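Local coordinates for protein oxidoreductase YdhF (Escherichia coli, PDB 1OG6) that binds NADPH and may function as an oxidoreductase of the aldo-keto reductase family, built on an alpha/beta barrel, at residues C[231-234]-C[235-239]. Sequence-based numbering, arbitrary orientation.
Sequences AVVA and EELNA
A Schellman motif closes the C-terminal end of helix 224-237, on the surface of the aldo-keto reductase barrel: A239 N donates back to A234 O (2.8 Å), a bond lying in the carbonyl plane. N238, with positive phi (69°), is the C-prime residue that turns the chain out of the helix, and its N makes a weak bond to E235 O at 3.4 Å. The reversal sets the methyl of A239 beside that of A234, CB to CB 4.4 Å, the hydrophobic pair that accompanies the cap; V245 of helix 242-251 touches both alanines. Upstream, E235 N is shared between A231 O (3.2 Å) and V232 O, and L237 N bonds V233 O (2.8 Å). V232 O takes two donors, E236 N in its plane and E235 N from above it. One turn apart, V233 and L237 lie side by side and point the same way, V233 CG1 meeting L237 CD1 at 3.6 Å. V233 CG1 is anti to the backbone N (chi1 177°), which sets that branch beside the carbonyl carbon and next to the leucine. Both side chains face helix 282-293, where V233 meets I288 and both touch Q284. E236 likewise runs alongside V232, its chain extended beyond CG. Its carboxylate reaches helix 282-293 through OE1, which forms a salt bridge with R287 and accepts a hydrogen bond from Q284 NE2, while E236 OE2 lies 3.2 Å from V232 CG1.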
ATOM      1  N   ALA C 231     -23.652  25.406  -3.431  1.00 26.29           N
ATOM      2  CA  ALA C 231     -24.812  26.218  -3.784  1.00 25.75           C
ATOM      3  C   ALA C 231     -24.692  26.738  -5.209  1.00 26.56           C
ATOM      4  O   ALA C 231     -25.676  26.751  -5.949  1.00 26.43           O
ATOM      5  CB  ALA C 231     -24.952  27.371  -2.829  1.00 25.32           C
ATOM      6  N   VAL C 232     -23.487  27.172  -5.587  1.00 26.63           N
ATOM      7  CA  VAL C 232     -23.242  27.680  -6.933  1.00 24.74           C
ATOM      8  C   VAL C 232     -23.564  26.584  -7.924  1.00 26.81           C
ATOM      9  O   VAL C 232     -24.452  26.741  -8.768  1.00 29.33           O
ATOM     10  CB  VAL C 232     -21.780  28.071  -7.146  1.00 22.05           C
ATOM     11  CG1 VAL C 232     -21.539  28.392  -8.597  1.00 19.04           C
ATOM     12  CG2 VAL C 232     -21.436  29.259  -6.297  1.00 22.13           C
ATOM     13  N   VAL C 233     -22.844  25.470  -7.822  1.00 25.93           N
ATOM     14  CA  VAL C 233     -23.074  24.354  -8.729  1.00 25.79           C
ATOM     15  C   VAL C 233     -24.552  23.950  -8.727  1.00 26.28           C
ATOM     16  O   VAL C 233     -25.110  23.617  -9.769  1.00 26.52           O
ATOM     17  CB  VAL C 233     -22.204  23.126  -8.355  1.00 24.58           C
ATOM     18  CG1 VAL C 233     -22.523  21.971  -9.271  1.00 23.80           C
ATOM     19  CG2 VAL C 233     -20.734  23.469  -8.474  1.00 24.80           C
ATOM     20  N   ALA C 234     -25.186  23.999  -7.558  1.00 26.46           N
ATOM     21  CA  ALA C 234     -26.588  23.625  -7.433  1.00 26.73           C
ATOM     22  C   ALA C 234     -27.427  24.385  -8.438  1.00 28.41           C
ATOM     23  O   ALA C 234     -28.365  23.842  -9.009  1.00 28.93           O
ATOM     24  CB  ALA C 234     -27.082  23.902  -6.033  1.00 24.72           C
ATOM     25  N   GLU C 235     -27.082  25.647  -8.661  1.00 30.52           N
ATOM     26  CA  GLU C 235     -27.822  26.474  -9.602  1.00 31.28           C
ATOM     27  C   GLU C 235     -27.501  26.068 -11.027  1.00 29.86           C
ATOM     28  O   GLU C 235     -28.365  26.126 -11.898  1.00 30.04           O
ATOM     29  CB  GLU C 235     -27.480  27.947  -9.396  1.00 34.67           C
ATOM     30  CG  GLU C 235     -28.276  28.881 -10.284  1.00 40.37           C
ATOM     31  CD  GLU C 235     -27.787  30.314 -10.209  1.00 44.19           C
ATOM     32  OE1 GLU C 235     -27.918  30.928  -9.130  1.00 47.42           O
ATOM     33  OE2 GLU C 235     -27.267  30.823 -11.227  1.00 44.99           O
ATOM     34  N   GLU C 236     -26.259  25.651 -11.255  1.00 28.80           N
ATOM     35  CA  GLU C 236     -25.798  25.214 -12.577  1.00 27.86           C
ATOM     36  C   GLU C 236     -26.386  23.864 -13.012  1.00 28.16           C
ATOM     37  O   GLU C 236     -26.575  23.610 -14.205  1.00 27.39           O
ATOM     38  CB  GLU C 236     -24.272  25.138 -12.581  1.00 26.43           C
ATOM     39  CG  GLU C 236     -23.607  26.487 -12.679  1.00 26.80           C
ATOM     40  CD  GLU C 236     -22.145  26.455 -12.303  1.00 26.40           C
ATOM     41  OE1 GLU C 236     -21.458  25.472 -12.634  1.00 25.10           O
ATOM     42  OE2 GLU C 236     -21.682  27.429 -11.680  1.00 27.99           O
ATOM     43  N   LEU C 237     -26.658  23.000 -12.036  1.00 29.05           N
ATOM     44  CA  LEU C 237     -27.228  21.679 -12.288  1.00 28.04           C
ATOM     45  C   LEU C 237     -28.740  21.759 -12.120  1.00 28.92           C
ATOM     46  O   LEU C 237     -29.461  20.841 -12.497  1.00 29.17           O
ATOM     47  CB  LEU C 237     -26.671  20.655 -11.292  1.00 24.82           C
ATOM     48  CG  LEU C 237     -25.185  20.316 -11.289  1.00 23.99           C
ATOM     49  CD1 LEU C 237     -24.871  19.397 -10.134  1.00 22.34           C
ATOM     50  CD2 LEU C 237     -24.811  19.653 -12.590  1.00 24.73           C
ATOM     51  N   ASN C 238     -29.209  22.863 -11.550  1.00 30.48           N
ATOM     52  CA  ASN C 238     -30.632  23.072 -11.310  1.00 32.94           C
ATOM     53  C   ASN C 238     -31.114  22.116 -10.227  1.00 32.42           C
ATOM     54  O   ASN C 238     -32.265  21.686 -10.242  1.00 34.71           O
ATOM     55  CB  ASN C 238     -31.439  22.848 -12.594  1.00 35.48           C
ATOM     56  CG  ASN C 238     -31.164  23.908 -13.656  1.00 40.00           C
ATOM     57  OD1 ASN C 238     -31.431  23.696 -14.845  1.00 42.03           O
ATOM     58  ND2 ASN C 238     -30.637  25.060 -13.229  1.00 40.44           N
ATOM     59  N   ALA C 239     -30.224  21.792  -9.290  1.00 29.62           N
ATOM     60  CA  ALA C 239     -30.537  20.887  -8.190  1.00 26.02           C
ATOM     61  C   ALA C 239     -31.397  21.577  -7.150  1.00 25.31           C
ATOM     62  O   ALA C 239     -31.514  22.801  -7.143  1.00 25.43           O
ATOM     63  CB  ALA C 239     -29.263  20.386  -7.552  1.00 25.39           C
TER